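Local coordinates for hypothetical protein (Bacteroides caccae, PDB 4M8R) that is of unknown function but pairs an N-terminal Ig-like domain with a WD40-like beta-propeller domain and is found in an assembly of four chains, at residues A[165-176]-A[188-199]; A[266-274]-A[285-294]. All coordinates share one frame; numbering follows the deposited sequence. Where two conformers were deposited one is given.

Interaction 1 (A[165-176]-A[188-199]); sequences CGLAEENGVQQP and ALSFYDYNTLAL
C165 touches the returning chain with its sulfur, SG lying 4.0 Å from CD1 of L189, while CD1 of L199 packs on the backbone of G166, 3.6 Å from its CA. L167 slides past L199 in the opposite sense, and its CD2 is shared between L199 CD2 and the CG2 methyl of T196. At the type I' turn from E170 to V173 the contact becomes polar, N171 of the turn donating ND2 to OD1 of D193 from above the carboxylate plane. Q174 N donates to OD1 of N195 at 2.9 Å, in the carbonyl plane; chi1 of N195 (-172°) swings the amide away from its own N and over to that N-H. Q174 O in turn receives OG1 of T196 and, weakly, its N. NE2 of Q175 takes the anti lone pair of the same D193 OD1 at 2.8 Å. The other proton of the Q175 amide goes to E170 O, so two bonds fix its rotation. P176 closes the series, its ring lying against L189 and S190, its O accepting the N of L189 at 3.1 Å and a water that also meets the N of S190. The contact thus wraps the crossing from the antiparallel sheet of 153-188 to the mixed sheet that strand 196-201 enters around the hairpin of strands 163-170 and 173-180; Q211 of strand 208-212 also bonds to S190 OG and T196 OG1.

Interaction 2 (A[266-274]-A[285-294]); sequences QGNEIILLS and MLYNYRNGFY
L273 and M285, the latter a selenomethionine, form a hydrogen-bonded antiparallel pair, and the L273 side chain shows how one residue links the partner strand to the aromatics beyond it. Its CB sits 3.3 Å from the O of M285, the same oxygen that accepts the N of L273; CG lies farther from that oxygen. The CD1 branch then runs beside Y287, 4.1 Å from Y287 CB, and meets the F293 ring at its edge through CE2. CG stands anti to the carbonyl carbon (chi1 -52°), and the extended chi2 carries CD1 to where it touches both Y287 and F293; CD2 turns to A198 of strand 196-201. F293 in turn has CD1 of Y287 over the centre of one face. Two residues back, I271 lies alongside Y287 and points the same way, with its CD1 at the ring edge, 3.7 Å from Y287 CD2; I271 N donates to Y287 O (2.8 Å) and Y287 N to I271 O (2.9 Å). L272 and L286 pair on the other face of the sheet, CG to CD2. The side chain of I270 lies obliquely across N288, its CD1 packing on N288 ND2 and Y294 OH. At N268 and Y289, the ring edge of Y289 approaches N268 O. The register is set by four backbone bonds, the side chains meeting across it are mostly apolar, and some polar atoms find partners outside, L273 O at the Y329 hydroxyl.

How the interactions relate
Interactions 1 and 2 come in series along the chain, 165-199 closing before 266 opens, and their centres are about 20 Å apart. Both lie in the WD40-like domain and reach the same mixed sheet, in which strand 196-201 runs parallel to 262-264, itself followed by 270-276, 282-288 and 292-295. Interaction 1 brings the chain into that sheet from the preceding four-stranded one; interaction 2 builds its far side, including outermost strand 292-295. They touch directly: besides the packing of A198 with L273, L197 CD1 lies against F293 CZ at 3.7 Å. Both also contact the second subunit, so the joint between sheets and the hairpin border a common neighbour.

Interaction 1 (A[165-176]-A[188-199])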
loop_
_atom_site.group_PDB
_atom_site.type_symbol
_atom_site.label_atom_id
_atom_site.label_comp_id
_atom_site.label_asym_id
_atom_site.label_seq_id
_atom_site.Cartn_x
_atom_site.Cartn_y
_atom_site.Cartn_z
ATOM N N CYS A 165 22.456 8.283 13.183
ATOM C CA CYS A 165 22.639 7.366 14.293
ATOM C C CYS A 165 24.093 6.910 14.318
ATOM O O CYS A 165 24.735 6.810 13.277
ATOM C CB CYS A 165 21.708 6.161 14.152
ATOM S SG CYS A 165 19.945 6.583 14.188
ATOM N N GLY A 166 24.605 6.637 15.511
ATOM C CA GLY A 166 25.969 6.136 15.670
ATOM C C GLY A 166 26.253 5.780 17.117
ATOM O O GLY A 166 25.385 5.926 17.975
ATOM N N LEU A 167 27.468 5.318 17.388
ATOM C CA LEU A 167 27.864 4.918 18.734
ATOM C C LEU A 167 28.783 5.950 19.368
ATOM O O LEU A 167 29.628 6.535 18.689
ATOM C CB LEU A 167 28.580 3.572 18.692
ATOM C CG LEU A 167 27.792 2.418 18.078
ATOM C CD1 LEU A 167 28.659 1.171 18.020
ATOM C CD2 LEU A 167 26.517 2.157 18.864
ATOM N N ALA A 168 28.616 6.157 20.672
ATOM C CA ALA A 168 29.470 7.055 21.440
ATOM C C ALA A 168 29.557 6.605 22.894
ATOM O O ALA A 168 28.672 5.911 23.397
ATOM C CB ALA A 168 28.948 8.477 21.363
ATOM N N GLU A 169 30.641 6.995 23.558
ATOM C CA GLU A 169 30.870 6.631 24.951
ATOM C C GLU A 169 29.899 7.384 25.845
ATOM O O GLU A 169 29.742 8.595 25.714
ATOM C CB GLU A 169 32.304 6.965 25.362
ATOM C CG GLU A 169 32.711 6.427 26.727
ATOM C CD GLU A 169 33.246 5.006 26.672
ATOM O OE1 GLU A 169 32.806 4.221 25.804
ATOM O OE2 GLU A 169 34.116 4.676 27.502
ATOM N N GLU A 170 29.248 6.657 26.746
ATOM C CA GLU A 170 28.344 7.253 27.723
ATOM C C GLU A 170 28.260 6.333 28.932
ATOM O O GLU A 170 27.954 5.147 28.787
ATOM C CB GLU A 170 26.953 7.462 27.116
ATOM C CG GLU A 170 25.985 8.271 27.981
ATOM C CD GLU A 170 26.171 9.777 27.862
ATOM O OE1 GLU A 170 27.318 10.237 27.671
ATOM O OE2 GLU A 170 25.161 10.505 27.965
ATOM N N ASN A 171 28.543 6.883 30.112
ATOM C CA ASN A 171 28.577 6.108 31.352
ATOM C C ASN A 171 29.488 4.885 31.243
ATOM O O ASN A 171 29.148 3.800 31.710
ATOM C CB ASN A 171 27.158 5.695 31.775
ATOM C CG ASN A 171 26.242 6.890 31.991
ATOM O OD1 ASN A 171 26.680 7.948 32.442
ATOM N ND2 ASN A 171 24.961 6.720 31.683
ATOM N N GLY A 172 30.639 5.068 30.598
ATOM C CA GLY A 172 31.669 4.037 30.536
ATOM C C GLY A 172 31.479 2.941 29.503
ATOM O O GLY A 172 32.281 2.006 29.453
ATOM N N VAL A 173 30.428 3.036 28.684
ATOM C CA VAL A 173 30.183 2.045 27.629
ATOM C C VAL A 173 29.735 2.682 26.323
ATOM O O VAL A 173 29.341 3.845 26.286
ATOM C CB VAL A 173 29.132 0.988 28.047
ATOM C CG1 VAL A 173 29.638 0.151 29.214
ATOM C CG2 VAL A 173 27.795 1.640 28.384
ATOM N N GLN A 174 29.800 1.892 25.254
ATOM C CA GLN A 174 29.342 2.310 23.935
ATOM C C GLN A 174 27.820 2.211 23.864
ATOM O O GLN A 174 27.244 1.167 24.189
ATOM C CB GLN A 174 29.987 1.439 22.843
ATOM C CG GLN A 174 31.467 1.719 22.616
ATOM C CD GLN A 174 31.711 3.082 21.975
ATOM O OE1 GLN A 174 31.275 3.339 20.855
ATOM N NE2 GLN A 174 32.423 3.953 22.679
ATOM N N GLN A 175 27.184 3.302 23.440
ATOM C CA GLN A 175 25.728 3.382 23.351
ATOM C C GLN A 175 25.288 4.104 22.085
ATOM O O GLN A 175 26.006 4.960 21.570
ATOM C CB GLN A 175 25.167 4.135 24.551
ATOM C CG GLN A 175 25.492 3.500 25.887
ATOM C CD GLN A 175 24.532 3.947 26.975
ATOM O OE1 GLN A 175 23.319 3.783 26.844
ATOM N NE2 GLN A 175 25.071 4.492 28.064
ATOM N N PRO A 176 24.089 3.769 21.582
ATOM C CA PRO A 176 23.582 4.419 20.383
ATOM C C PRO A 176 22.955 5.783 20.658
ATOM O O PRO A 176 22.209 5.939 21.632
ATOM C CB PRO A 176 22.527 3.439 19.876
ATOM C CG PRO A 176 22.050 2.747 21.097
ATOM C CD PRO A 176 23.238 2.643 21.999
ATOM N N ALA A 188 19.525 9.893 23.217
ATOM C CA ALA A 188 19.885 8.509 23.513
ATOM C C ALA A 188 18.837 7.575 22.925
ATOM O O ALA A 188 17.644 7.877 22.969
ATOM C CB ALA A 188 19.997 8.292 25.009
ATOM N N LEU A 189 19.286 6.452 22.366
ATOM C CA LEU A 189 18.385 5.489 21.740
ATOM C C LEU A 189 18.109 4.254 22.594
ATOM O O LEU A 189 17.113 3.571 22.376
ATOM C CB LEU A 189 18.924 5.072 20.369
ATOM C CG LEU A 189 18.932 6.183 19.313
ATOM C CD1 LEU A 189 19.557 5.686 18.021
ATOM C CD2 LEU A 189 17.533 6.714 19.049
ATOM N N SER A 190 18.981 3.961 23.554
ATOM C CA SER A 190 18.787 2.811 24.437
ATOM C C SER A 190 18.329 3.265 25.814
ATOM O O SER A 190 18.781 4.287 26.328
ATOM C CB SER A 190 20.067 1.990 24.557
ATOM O OG SER A 190 20.314 1.262 23.365
ATOM N N PHE A 191 17.417 2.503 26.401
ATOM C CA PHE A 191 16.927 2.807 27.733
ATOM C C PHE A 191 17.984 2.472 28.779
ATOM O O PHE A 191 18.289 3.299 29.631
ATOM C CB PHE A 191 15.626 2.059 28.031
ATOM C CG PHE A 191 14.963 2.514 29.290
ATOM C CD1 PHE A 191 14.251 3.703 29.315
ATOM C CD2 PHE A 191 15.081 1.778 30.464
ATOM C CE1 PHE A 191 13.652 4.136 30.483
ATOM C CE2 PHE A 191 14.486 2.207 31.634
ATOM C CZ PHE A 191 13.770 3.386 31.644
ATOM N N TYR A 192 18.538 1.268 28.712
ATOM C CA TYR A 192 19.557 0.850 29.672
ATOM C C TYR A 192 20.960 1.172 29.167
ATOM O O TYR A 192 21.183 1.355 27.973
ATOM C CB TYR A 192 19.443 -0.647 29.983
ATOM C CG TYR A 192 18.203 -1.035 30.764
ATOM C CD1 TYR A 192 17.963 -0.519 32.038
ATOM C CD2 TYR A 192 17.282 -1.936 30.239
ATOM C CE1 TYR A 192 16.831 -0.880 32.754
ATOM C CE2 TYR A 192 16.151 -2.303 30.948
ATOM C CZ TYR A 192 15.929 -1.774 32.202
ATOM O OH TYR A 192 14.799 -2.147 32.890
ATOM N N ASP A 193 21.903 1.226 30.101
ATOM C CA ASP A 193 23.301 1.522 29.802
ATOM C C ASP A 193 24.067 0.228 29.536
ATOM O O ASP A 193 24.942 -0.149 30.304
ATOM C CB ASP A 193 23.932 2.296 30.966
ATOM C CG ASP A 193 23.276 3.648 31.191
ATOM O OD1 ASP A 193 23.375 4.515 30.300
ATOM O OD2 ASP A 193 22.664 3.840 32.262
ATOM N N TYR A 194 23.717 -0.452 28.449
ATOM C CA TYR A 194 24.378 -1.696 28.070
ATOM C C TYR A 194 25.376 -1.409 26.960
ATOM O O TYR A 194 25.087 -0.650 26.039
ATOM C CB TYR A 194 23.354 -2.745 27.608
ATOM C CG TYR A 194 22.353 -3.205 28.668
ATOM C CD1 TYR A 194 22.674 -3.196 30.028
ATOM C CD2 TYR A 194 21.092 -3.689 28.302
ATOM C CE1 TYR A 194 21.767 -3.628 30.986
ATOM C CE2 TYR A 194 20.181 -4.130 29.257
ATOM C CZ TYR A 194 20.523 -4.096 30.599
ATOM O OH TYR A 194 19.636 -4.520 31.567
ATOM N N ASN A 195 26.552 -2.017 27.050
ATOM C CA ASN A 195 27.588 -1.816 26.047
ATOM C C ASN A 195 27.144 -2.355 24.696
ATOM O O ASN A 195 26.549 -3.428 24.610
ATOM C CB ASN A 195 28.892 -2.496 26.473
ATOM C CG ASN A 195 30.057 -2.156 25.560
ATOM O OD1 ASN A 195 30.345 -0.985 25.316
ATOM N ND2 ASN A 195 30.721 -3.180 25.040
ATOM N N THR A 196 27.446 -1.600 23.647
ATOM C CA THR A 196 27.007 -1.920 22.301
ATOM C C THR A 196 28.192 -2.322 21.421
ATOM O O THR A 196 29.074 -1.508 21.150
ATOM C CB THR A 196 26.297 -0.705 21.688
ATOM O OG1 THR A 196 25.312 -0.217 22.610
ATOM C CG2 THR A 196 25.627 -1.070 20.368
ATOM N N LEU A 197 28.196 -3.575 20.974
ATOM C CA LEU A 197 29.200 -4.065 20.035
ATOM C C LEU A 197 29.164 -3.337 18.704
ATOM O O LEU A 197 30.210 -3.018 18.146
ATOM C CB LEU A 197 28.986 -5.550 19.731
ATOM C CG LEU A 197 29.477 -6.598 20.712
ATOM C CD1 LEU A 197 29.301 -7.972 20.077
ATOM C CD2 LEU A 197 30.933 -6.370 21.088
ATOM N N ALA A 198 27.960 -3.115 18.177
ATOM C CA ALA A 198 27.800 -2.593 16.824
ATOM C C ALA A 198 26.365 -2.214 16.524
ATOM O O ALA A 198 25.438 -2.790 17.079
ATOM C CB ALA A 198 28.258 -3.633 15.810
ATOM N N LEU A 199 26.194 -1.229 15.648
ATOM C CA LEU A 199 24.910 -0.994 15.017
ATOM C C LEU A 199 24.823 -1.930 13.827
ATOM O O LEU A 199 25.844 -2.323 13.258
ATOM C CB LEU A 199 24.795 0.444 14.535
ATOM C CG LEU A 199 24.775 1.523 15.609
ATOM C CD1 LEU A 199 24.590 2.883 14.952
ATOM C CD2 LEU A 199 23.672 1.263 16.624
HETATM O O HOH W 1 21.406 5.183 24.274
#

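Interaction 2 (A[266-274]-A[285-294])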
loop_
_atom_site.group_PDB
_atom_site.type_symbol
_atom_site.label_atom_id
_atom_site.label_comp_id
_atom_site.label_asym_id
_atom_site.label_seq_id
_atom_site.Cartn_x
_atom_site.Cartn_y
_atom_site.Cartn_z
ATOM N N GLN A 266 20.116 -10.924 3.385
ATOM C CA GLN A 266 18.707 -11.010 2.986
ATOM C C GLN A 266 18.010 -12.056 3.856
ATOM O O GLN A 266 18.570 -13.120 4.127
ATOM C CB GLN A 266 18.546 -11.342 1.495
ATOM C CG GLN A 266 17.112 -11.197 0.979
ATOM C CD GLN A 266 16.962 -11.533 -0.500
ATOM O OE1 GLN A 266 17.264 -10.717 -1.368
ATOM N NE2 GLN A 266 16.479 -12.739 -0.791
ATOM N N GLY A 267 16.805 -11.724 4.316
ATOM C CA GLY A 267 16.077 -12.553 5.278
ATOM C C GLY A 267 16.279 -12.105 6.718
ATOM O O GLY A 267 15.506 -12.488 7.599
ATOM N N ASN A 268 17.322 -11.304 6.956
ATOM C CA ASN A 268 17.598 -10.696 8.261
ATOM C C ASN A 268 17.845 -11.691 9.395
ATOM O O ASN A 268 17.513 -11.418 10.542
ATOM C CB ASN A 268 16.480 -9.705 8.638
ATOM C CG ASN A 268 16.365 -8.550 7.658
ATOM O OD1 ASN A 268 17.220 -8.359 6.793
ATOM N ND2 ASN A 268 15.307 -7.763 7.798
ATOM N N GLU A 269 18.442 -12.832 9.070
ATOM C CA GLU A 269 18.769 -13.847 10.070
ATOM C C GLU A 269 20.258 -13.868 10.402
ATOM O O GLU A 269 20.634 -14.106 11.551
ATOM C CB GLU A 269 18.315 -15.225 9.590
ATOM C CG GLU A 269 16.801 -15.352 9.494
ATOM C CD GLU A 269 16.333 -16.673 8.909
ATOM O OE1 GLU A 269 17.082 -17.672 8.978
ATOM O OE2 GLU A 269 15.205 -16.716 8.382
ATOM N N ILE A 270 21.092 -13.619 9.394
ATOM C CA ILE A 270 22.542 -13.584 9.562
ATOM C C ILE A 270 23.051 -12.148 9.445
ATOM O O ILE A 270 22.613 -11.399 8.566
ATOM C CB ILE A 270 23.253 -14.453 8.499
ATOM C CG1 ILE A 270 22.634 -15.861 8.427
ATOM C CG2 ILE A 270 24.748 -14.545 8.785
ATOM C CD1 ILE A 270 22.802 -16.698 9.679
ATOM N N ILE A 271 23.978 -11.777 10.330
ATOM C CA ILE A 271 24.562 -10.440 10.349
ATOM C C ILE A 271 26.065 -10.516 10.123
ATOM O O ILE A 271 26.748 -11.315 10.753
ATOM C CB ILE A 271 24.287 -9.723 11.690
ATOM C CG1 ILE A 271 22.786 -9.411 11.824
ATOM C CG2 ILE A 271 25.104 -8.438 11.789
ATOM C CD1 ILE A 271 22.333 -9.035 13.223
ATOM N N LEU A 272 26.574 -9.663 9.242
ATOM C CA LEU A 272 28.004 -9.602 8.946
ATOM C C LEU A 272 28.674 -8.528 9.793
ATOM O O LEU A 272 28.248 -7.377 9.793
ATOM C CB LEU A 272 28.244 -9.289 7.465
ATOM C CG LEU A 272 27.945 -10.376 6.430
ATOM C CD1 LEU A 272 26.467 -10.742 6.413
ATOM C CD2 LEU A 272 28.390 -9.902 5.055
ATOM N N LEU A 273 29.726 -8.911 10.505
ATOM C CA LEU A 273 30.527 -7.972 11.277
ATOM C C LEU A 273 31.995 -8.129 10.909
ATOM O O LEU A 273 32.396 -9.117 10.292
ATOM C CB LEU A 273 30.368 -8.238 12.773
ATOM C CG LEU A 273 28.948 -8.324 13.327
ATOM C CD1 LEU A 273 28.950 -8.958 14.713
ATOM C CD2 LEU A 273 28.321 -6.944 13.364
ATOM N N SER A 274 32.791 -7.139 11.290
ATOM C CA SER A 274 34.240 -7.254 11.229
ATOM C C SER A 274 34.810 -6.871 12.587
ATOM O O SER A 274 34.253 -6.018 13.286
ATOM C CB SER A 274 34.822 -6.369 10.122
ATOM O OG SER A 274 34.640 -4.991 10.404
HETATM N N MSE A 285 33.370 -11.698 10.948
HETATM C CA MSE A 285 32.667 -12.376 12.031
HETATM C C MSE A 285 31.202 -12.360 11.711
HETATM O O MSE A 285 30.633 -11.298 11.450
HETATM C CB MSE A 285 33.008 -11.629 13.321
HETATM C CG MSE A 285 32.026 -11.839 14.472
HETATM SE SE MSE A 285 32.679 -13.232 15.695
HETATM C CE MSE A 285 34.375 -12.405 16.253
ATOM N N LEU A 286 30.575 -13.534 11.725
ATOM C CA LEU A 286 29.138 -13.645 11.489
ATOM C C LEU A 286 28.380 -13.789 12.802
ATOM O O LEU A 286 28.906 -14.329 13.783
ATOM C CB LEU A 286 28.833 -14.833 10.580
ATOM C CG LEU A 286 29.471 -14.792 9.191
ATOM C CD1 LEU A 286 29.098 -16.039 8.402
ATOM C CD2 LEU A 286 29.056 -13.537 8.439
ATOM N N TYR A 287 27.145 -13.293 12.817
ATOM C CA TYR A 287 26.291 -13.384 13.995
ATOM C C TYR A 287 24.897 -13.852 13.597
ATOM O O TYR A 287 24.266 -13.279 12.713
ATOM C CB TYR A 287 26.231 -12.039 14.720
ATOM C CG TYR A 287 25.187 -11.959 15.817
ATOM C CD1 TYR A 287 25.402 -12.551 17.057
ATOM C CD2 TYR A 287 23.989 -11.285 15.615
ATOM C CE1 TYR A 287 24.451 -12.473 18.062
ATOM C CE2 TYR A 287 23.033 -11.205 16.613
ATOM C CZ TYR A 287 23.268 -11.797 17.834
ATOM O OH TYR A 287 22.319 -11.714 18.826
ATOM N N ASN A 288 24.440 -14.908 14.259
ATOM C CA ASN A 288 23.101 -15.450 14.086
ATOM C C ASN A 288 22.387 -15.299 15.422
ATOM O O ASN A 288 22.838 -15.863 16.421
ATOM C CB ASN A 288 23.191 -16.928 13.684
ATOM C CG ASN A 288 21.841 -17.532 13.330
ATOM O OD1 ASN A 288 20.792 -17.068 13.774
ATOM N ND2 ASN A 288 21.869 -18.593 12.536
ATOM N N TYR A 289 21.281 -14.553 15.450
ATOM C CA TYR A 289 20.594 -14.272 16.719
ATOM C C TYR A 289 20.003 -15.519 17.387
ATOM O O TYR A 289 19.636 -15.465 18.565
ATOM C CB TYR A 289 19.534 -13.159 16.588
ATOM C CG TYR A 289 18.385 -13.406 15.623
ATOM C CD1 TYR A 289 17.432 -14.397 15.864
ATOM C CD2 TYR A 289 18.227 -12.616 14.487
ATOM C CE1 TYR A 289 16.376 -14.611 14.991
ATOM C CE2 TYR A 289 17.173 -12.822 13.612
ATOM C CZ TYR A 289 16.253 -13.820 13.867
ATOM O OH TYR A 289 15.209 -14.020 12.995
ATOM N N ARG A 290 19.907 -16.621 16.636
ATOM C CA ARG A 290 19.457 -17.900 17.185
ATOM C C ARG A 290 20.603 -18.796 17.647
ATOM O O ARG A 290 20.411 -19.619 18.532
ATOM C CB ARG A 290 18.630 -18.667 16.159
ATOM C CG ARG A 290 17.387 -17.941 15.667
ATOM C CD ARG A 290 16.317 -18.906 15.156
ATOM N NE ARG A 290 16.844 -20.243 14.876
ATOM C CZ ARG A 290 16.799 -21.287 15.710
ATOM N NH1 ARG A 290 16.237 -21.191 16.916
ATOM N NH2 ARG A 290 17.332 -22.442 15.332
ATOM N N ASN A 291 21.789 -18.644 17.042
ATOM C CA ASN A 291 22.942 -19.539 17.315
ATOM C C ASN A 291 24.206 -18.894 17.891
ATOM O O ASN A 291 25.043 -19.590 18.462
ATOM C CB ASN A 291 23.341 -20.280 16.038
ATOM C CG ASN A 291 22.235 -21.171 15.508
ATOM O OD1 ASN A 291 21.368 -21.626 16.256
ATOM N ND2 ASN A 291 22.259 -21.424 14.206
ATOM N N GLY A 292 24.365 -17.587 17.714
ATOM C CA GLY A 292 25.496 -16.859 18.290
ATOM C C GLY A 292 26.535 -16.426 17.275
ATOM O O GLY A 292 26.234 -16.257 16.091
ATOM N N PHE A 293 27.765 -16.249 17.756
ATOM C CA PHE A 293 28.862 -15.731 16.946
ATOM C C PHE A 293 29.706 -16.862 16.381
ATOM O O PHE A 293 29.888 -17.893 17.027
ATOM C CB PHE A 293 29.772 -14.834 17.790
ATOM C CG PHE A 293 29.096 -13.607 18.329
ATOM C CD1 PHE A 293 28.429 -13.644 19.545
ATOM C CD2 PHE A 293 29.143 -12.409 17.630
ATOM C CE1 PHE A 293 27.812 -12.510 20.049
ATOM C CE2 PHE A 293 28.531 -11.270 18.129
ATOM C CZ PHE A 293 27.862 -11.321 19.339
ATOM N N TYR A 294 30.228 -16.663 15.174
ATOM C CA TYR A 294 31.273 -17.533 14.636
ATOM C C TYR A 294 32.135 -16.792 13.623
ATOM O O TYR A 294 31.644 -15.978 12.840
ATOM C CB TYR A 294 30.705 -18.839 14.046
ATOM C CG TYR A 294 29.448 -18.713 13.198
ATOM C CD1 TYR A 294 28.182 -18.652 13.791
ATOM C CD2 TYR A 294 29.519 -18.705 11.805
ATOM C CE1 TYR A 294 27.028 -18.554 13.022
ATOM C CE2 TYR A 294 28.370 -18.609 11.026
ATOM C CZ TYR A 294 27.127 -18.533 11.638
ATOM O OH TYR A 294 25.984 -18.437 10.872
#